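Local coordinates for exotoxin 6 (Staphylococcus aureus subsp. aureus Mu50, PDB 4ZYS), which is a staphylococcal superantigen-like exotoxin, probably secreted to interfere with host immune defence and perhaps able to bind host glycans, at residues G151-D163 and I184-K197. Numbering follows the deposited sequence.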
loop_
_atom_site.group_PDB
_atom_site.type_symbol
_atom_site.label_atom_id
_atom_site.label_comp_id
_atom_site.label_asym_id
_atom_site.label_seq_id
_atom_site.Cartn_x
_atom_site.Cartn_y
_atom_site.Cartn_z
ATOM N N GLY A 151 12.935 15.162 -12.811
ATOM C CA GLY A 151 11.629 15.464 -13.389
ATOM C C GLY A 151 10.798 14.265 -13.823
ATOM O O GLY A 151 9.832 14.435 -14.579
ATOM N N LEU A 152 11.153 13.039 -13.351
ATOM C CA LEU A 152 10.375 11.824 -13.668
ATOM C C LEU A 152 9.298 11.671 -12.619
ATOM O O LEU A 152 9.531 11.095 -11.567
ATOM C CB LEU A 152 11.272 10.590 -13.746
ATOM C CG LEU A 152 12.036 10.446 -15.038
ATOM C CD1 LEU A 152 13.350 9.711 -14.802
ATOM C CD2 LEU A 152 11.182 9.756 -16.107
ATOM N N LYS A 153 8.140 12.234 -12.885
ATOM C CA LYS A 153 7.059 12.367 -11.910
ATOM C C LYS A 153 5.705 11.853 -12.438
ATOM O O LYS A 153 4.728 11.884 -11.704
ATOM C CB LYS A 153 6.970 13.889 -11.579
ATOM C CG LYS A 153 5.908 14.354 -10.577
ATOM C CD LYS A 153 5.365 15.770 -10.907
ATOM C CE LYS A 153 6.374 16.884 -10.662
ATOM N NZ LYS A 153 5.739 18.223 -10.566
ATOM N N GLN A 154 5.627 11.400 -13.685
ATOM C CA GLN A 154 4.350 10.983 -14.268
ATOM C C GLN A 154 4.302 9.508 -14.653
ATOM O O GLN A 154 5.330 8.869 -14.863
ATOM C CB GLN A 154 4.068 11.831 -15.518
ATOM C CG GLN A 154 3.521 13.215 -15.229
ATOM C CD GLN A 154 3.694 14.086 -16.442
ATOM O OE1 GLN A 154 4.813 14.479 -16.799
ATOM N NE2 GLN A 154 2.598 14.402 -17.116
ATOM N N GLY A 155 3.089 8.991 -14.784
ATOM C CA GLY A 155 2.850 7.613 -15.184
ATOM C C GLY A 155 1.745 6.928 -14.417
ATOM O O GLY A 155 0.985 7.558 -13.675
ATOM N N GLN A 156 1.699 5.610 -14.554
ATOM C CA GLN A 156 0.642 4.784 -14.000
ATOM C C GLN A 156 1.117 3.415 -13.574
ATOM O O GLN A 156 1.994 2.814 -14.216
ATOM C CB GLN A 156 -0.398 4.582 -15.123
ATOM C CG GLN A 156 -1.827 4.398 -14.671
ATOM C CD GLN A 156 -2.750 4.219 -15.850
ATOM O OE1 GLN A 156 -3.136 3.098 -16.204
ATOM N NE2 GLN A 156 -3.151 5.322 -16.467
ATOM N N ILE A 157 0.461 2.884 -12.535
ATOM C CA ILE A 157 0.574 1.499 -12.102
ATOM C C ILE A 157 -0.720 0.807 -12.560
ATOM O O ILE A 157 -1.788 1.333 -12.280
ATOM C CB ILE A 157 0.826 1.309 -10.582
ATOM C CG1 ILE A 157 2.190 1.837 -10.163
ATOM C CG2 ILE A 157 0.665 -0.175 -10.180
ATOM C CD1 ILE A 157 2.260 2.196 -8.664
ATOM N N THR A 158 -0.636 -0.358 -13.238
ATOM C CA THR A 158 -1.821 -1.109 -13.657
ATOM C C THR A 158 -1.706 -2.521 -13.063
ATOM O O THR A 158 -0.755 -3.236 -13.355
ATOM C CB THR A 158 -2.019 -1.061 -15.179
ATOM O OG1 THR A 158 -1.925 0.295 -15.607
ATOM C CG2 THR A 158 -3.360 -1.620 -15.618
ATOM N N ILE A 159 -2.635 -2.872 -12.154
ATOM C CA ILE A 159 -2.694 -4.182 -11.519
ATOM C C ILE A 159 -3.852 -4.938 -12.185
ATOM O O ILE A 159 -5.005 -4.524 -12.078
ATOM C CB ILE A 159 -2.784 -4.092 -9.960
ATOM C CG1 ILE A 159 -1.555 -3.304 -9.405
ATOM C CG2 ILE A 159 -2.864 -5.498 -9.328
ATOM C CD1 ILE A 159 -1.682 -2.740 -7.988
ATOM N N THR A 160 -3.530 -6.006 -12.932
ATOM C CA THR A 160 -4.543 -6.785 -13.632
ATOM C C THR A 160 -4.794 -8.101 -12.876
ATOM O O THR A 160 -3.850 -8.820 -12.537
ATOM C CB THR A 160 -4.133 -7.006 -15.094
ATOM O OG1 THR A 160 -3.854 -5.732 -15.681
ATOM C CG2 THR A 160 -5.215 -7.719 -15.906
HETATM N N MSE A 161 -6.082 -8.411 -12.635
HETATM C CA MSE A 161 -6.521 -9.621 -11.939
HETATM C C MSE A 161 -6.764 -10.748 -12.933
HETATM O O MSE A 161 -6.815 -10.475 -14.131
HETATM C CB MSE A 161 -7.802 -9.325 -11.154
HETATM C CG MSE A 161 -7.706 -8.037 -10.303
HETATM SE SE MSE A 161 -6.176 -8.015 -9.146
HETATM C CE MSE A 161 -6.849 -9.244 -7.882
ATOM N N LYS A 162 -6.921 -12.011 -12.441
ATOM C CA LYS A 162 -7.192 -13.186 -13.294
ATOM C C LYS A 162 -8.489 -13.024 -14.045
ATOM O O LYS A 162 -8.575 -13.467 -15.182
ATOM C CB LYS A 162 -7.227 -14.515 -12.499
ATOM C CG LYS A 162 -6.017 -14.720 -11.593
ATOM C CD LYS A 162 -5.477 -16.153 -11.576
ATOM C CE LYS A 162 -4.225 -16.278 -10.718
ATOM N NZ LYS A 162 -3.132 -15.340 -11.113
ATOM N N ASP A 163 -9.488 -12.361 -13.420
ATOM C CA ASP A 163 -10.808 -12.140 -14.016
ATOM C C ASP A 163 -10.848 -10.934 -14.971
ATOM O O ASP A 163 -11.906 -10.646 -15.508
ATOM C CB ASP A 163 -11.888 -12.000 -12.918
ATOM C CG ASP A 163 -11.761 -10.838 -11.950
ATOM O OD1 ASP A 163 -10.950 -9.918 -12.216
ATOM O OD2 ASP A 163 -12.509 -10.819 -10.951
ATOM N N ILE A 184 -7.148 -6.346 -2.203
ATOM C CA ILE A 184 -7.494 -7.238 -3.309
ATOM C C ILE A 184 -6.980 -8.644 -2.983
ATOM O O ILE A 184 -6.138 -8.801 -2.098
ATOM C CB ILE A 184 -6.963 -6.683 -4.668
ATOM C CG1 ILE A 184 -5.431 -6.539 -4.688
ATOM C CG2 ILE A 184 -7.662 -5.356 -5.018
ATOM C CD1 ILE A 184 -4.775 -6.052 -6.061
ATOM N N ASP A 185 -7.492 -9.657 -3.682
ATOM C CA ASP A 185 -7.066 -11.045 -3.485
ATOM C C ASP A 185 -5.712 -11.231 -4.147
ATOM O O ASP A 185 -5.608 -11.177 -5.371
ATOM C CB ASP A 185 -8.123 -12.042 -4.042
ATOM C CG ASP A 185 -7.910 -13.513 -3.703
ATOM O OD1 ASP A 185 -6.785 -13.875 -3.290
ATOM O OD2 ASP A 185 -8.883 -14.312 -3.846
ATOM N N GLY A 186 -4.685 -11.411 -3.327
ATOM C CA GLY A 186 -3.302 -11.593 -3.768
ATOM C C GLY A 186 -3.106 -12.811 -4.649
ATOM O O GLY A 186 -2.217 -12.831 -5.507
ATOM N N ARG A 187 -3.961 -13.836 -4.442
ATOM C CA ARG A 187 -3.955 -15.071 -5.219
ATOM C C ARG A 187 -4.499 -14.855 -6.634
ATOM O O ARG A 187 -4.323 -15.728 -7.484
ATOM C CB ARG A 187 -4.785 -16.149 -4.514
ATOM C CG ARG A 187 -4.352 -16.459 -3.078
ATOM C CD ARG A 187 -5.421 -17.272 -2.389
ATOM N NE ARG A 187 -6.606 -16.453 -2.164
ATOM C CZ ARG A 187 -7.680 -16.848 -1.493
ATOM N NH1 ARG A 187 -7.750 -18.081 -1.002
ATOM N NH2 ARG A 187 -8.695 -16.012 -1.304
ATOM N N GLN A 188 -5.141 -13.687 -6.878
ATOM C CA GLN A 188 -5.793 -13.329 -8.136
ATOM C C GLN A 188 -5.020 -12.250 -8.940
ATOM O O GLN A 188 -5.452 -11.903 -10.042
ATOM C CB GLN A 188 -7.232 -12.859 -7.869
ATOM C CG GLN A 188 -8.169 -13.947 -7.335
ATOM C CD GLN A 188 -8.409 -15.056 -8.321
ATOM O OE1 GLN A 188 -8.782 -14.825 -9.469
ATOM N NE2 GLN A 188 -8.192 -16.291 -7.892
ATOM N N ILE A 189 -3.893 -11.741 -8.422
ATOM C CA ILE A 189 -3.084 -10.751 -9.165
ATOM C C ILE A 189 -2.312 -11.496 -10.282
ATOM O O ILE A 189 -1.528 -12.394 -9.967
ATOM C CB ILE A 189 -2.136 -9.946 -8.228
ATOM C CG1 ILE A 189 -2.935 -9.156 -7.166
ATOM C CG2 ILE A 189 -1.197 -9.030 -9.047
ATOM C CD1 ILE A 189 -2.143 -8.759 -5.934
ATOM N N GLN A 190 -2.561 -11.146 -11.572
ATOM C CA GLN A 190 -1.923 -11.802 -12.719
ATOM C C GLN A 190 -0.708 -11.045 -13.285
ATOM O O GLN A 190 0.340 -11.657 -13.539
ATOM C CB GLN A 190 -2.936 -12.002 -13.865
ATOM C CG GLN A 190 -3.639 -13.333 -13.840
ATOM C CD GLN A 190 -2.818 -14.497 -14.319
ATOM O OE1 GLN A 190 -1.931 -14.989 -13.611
ATOM N NE2 GLN A 190 -3.189 -15.040 -15.476
ATOM N N LYS A 191 -0.891 -9.740 -13.559
ATOM C CA LYS A 191 0.097 -8.868 -14.178
ATOM C C LYS A 191 0.137 -7.533 -13.483
ATOM O O LYS A 191 -0.895 -7.044 -13.030
ATOM C CB LYS A 191 -0.264 -8.610 -15.655
ATOM C CG LYS A 191 -0.010 -9.727 -16.637
ATOM C CD LYS A 191 -0.283 -9.188 -18.039
ATOM C CE LYS A 191 0.515 -9.868 -19.124
ATOM N NZ LYS A 191 0.297 -9.233 -20.456
ATOM N N ILE A 192 1.322 -6.920 -13.449
ATOM C CA ILE A 192 1.549 -5.588 -12.921
ATOM C C ILE A 192 2.416 -4.844 -13.940
ATOM O O ILE A 192 3.411 -5.376 -14.448
ATOM C CB ILE A 192 2.154 -5.545 -11.488
ATOM C CG1 ILE A 192 1.284 -6.322 -10.467
ATOM C CG2 ILE A 192 2.387 -4.073 -11.012
ATOM C CD1 ILE A 192 2.033 -6.614 -9.090
ATOM N N LEU A 193 2.010 -3.619 -14.248
ATOM C CA LEU A 193 2.750 -2.754 -15.127
ATOM C C LEU A 193 2.984 -1.452 -14.417
ATOM O O LEU A 193 2.038 -0.876 -13.894
ATOM C CB LEU A 193 2.000 -2.539 -16.481
ATOM C CG LEU A 193 2.672 -1.569 -17.491
ATOM C CD1 LEU A 193 3.997 -2.133 -17.998
ATOM C CD2 LEU A 193 1.750 -1.259 -18.651
ATOM N N VAL A 194 4.246 -0.993 -14.372
ATOM C CA VAL A 194 4.601 0.323 -13.833
ATOM C C VAL A 194 5.124 1.122 -15.015
ATOM O O VAL A 194 6.181 0.793 -15.527
ATOM C CB VAL A 194 5.611 0.291 -12.649
ATOM C CG1 VAL A 194 5.824 1.691 -12.091
ATOM C CG2 VAL A 194 5.164 -0.661 -11.543
ATOM N N GLU A 195 4.363 2.099 -15.504
ATOM C CA GLU A 195 4.764 2.965 -16.619
ATOM C C GLU A 195 5.239 4.296 -16.090
ATOM O O GLU A 195 4.491 4.941 -15.348
ATOM C CB GLU A 195 3.589 3.236 -17.594
ATOM C CG GLU A 195 3.240 2.116 -18.544
ATOM C CD GLU A 195 1.942 2.329 -19.303
ATOM O OE1 GLU A 195 0.853 2.338 -18.673
ATOM O OE2 GLU A 195 2.017 2.462 -20.546
HETATM N N MSE A 196 6.444 4.744 -16.500
HETATM C CA MSE A 196 6.952 6.067 -16.128
HETATM C C MSE A 196 7.142 6.890 -17.363
HETATM O O MSE A 196 7.513 6.339 -18.392
HETATM C CB MSE A 196 8.277 5.999 -15.378
HETATM C CG MSE A 196 8.226 5.235 -14.095
HETATM SE SE MSE A 196 10.037 4.683 -13.616
HETATM C CE MSE A 196 11.007 6.347 -13.929
ATOM N N LYS A 197 6.886 8.210 -17.277
ATOM C CA LYS A 197 7.028 9.165 -18.390
ATOM C C LYS A 197 7.640 10.499 -17.874
ATOM O O LYS A 197 7.949 10.591 -16.663
ATOM C CB LYS A 197 5.663 9.430 -19.082
ATOM C CG LYS A 197 4.865 8.201 -19.506
ATOM C CD LYS A 197 3.477 8.579 -20.039
ATOM C CE LYS A 197 2.695 7.371 -20.504
ATOM N NZ LYS A 197 1.479 7.761 -21.264
ATOM O OXT LYS A 197 7.758 11.468 -18.664
HETATM O O HOH W 1 9.827 13.309 -17.331
HETATM O O HOH W 2 7.238 13.275 -15.550
HETATM O O HOH W 3 0.590 1.080 -16.200
HETATM O O HOH W 4 -9.468 -12.397 -10.529
#
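Thr160 and the pair Gln190 and Lys191 form a classic beta bulge in the beta-grasp domain, where strands 155-161 and 189-196 run antiparallel, their axes 155° apart. The evidence is a shared acceptor: Thr160 O receives Gln190 N at 2.8 Å and, less closely, Lys191 N at 3.3 Å. Beyond the bulge the register shifts by one, pairing selenomethionine Met161 with Ile189. Followed outward, Met161 CB lies near Gln188 O; CG stands anti to the carbonyl carbon (chi1 -48°), and bends at both following torsions fold the chain back across the partner segment. Its SE therefore reaches Ile184 CD1 at 3.9 Å and Ile189 CG1, while CE meets Asp185 O and Gln188 CB on one side, 3.6 Å from the latter. On the same side Ile159 CG2 meets both Ile184 CD1 and Ile189 CG2, and farther along Ile157 lies beside Val194, pointing the same way. Helix 130-145 packs on this face, its Leu137 touching Ile157 and Ile192, as expected for a beta-grasp sheet covered by its helix. Past Met161, Lys162 N bonds Gln188 O, and its side chain bends so that NZ donates to Gln190 OE1 at 2.8 Å, from 46° above the amide carbonyl plane.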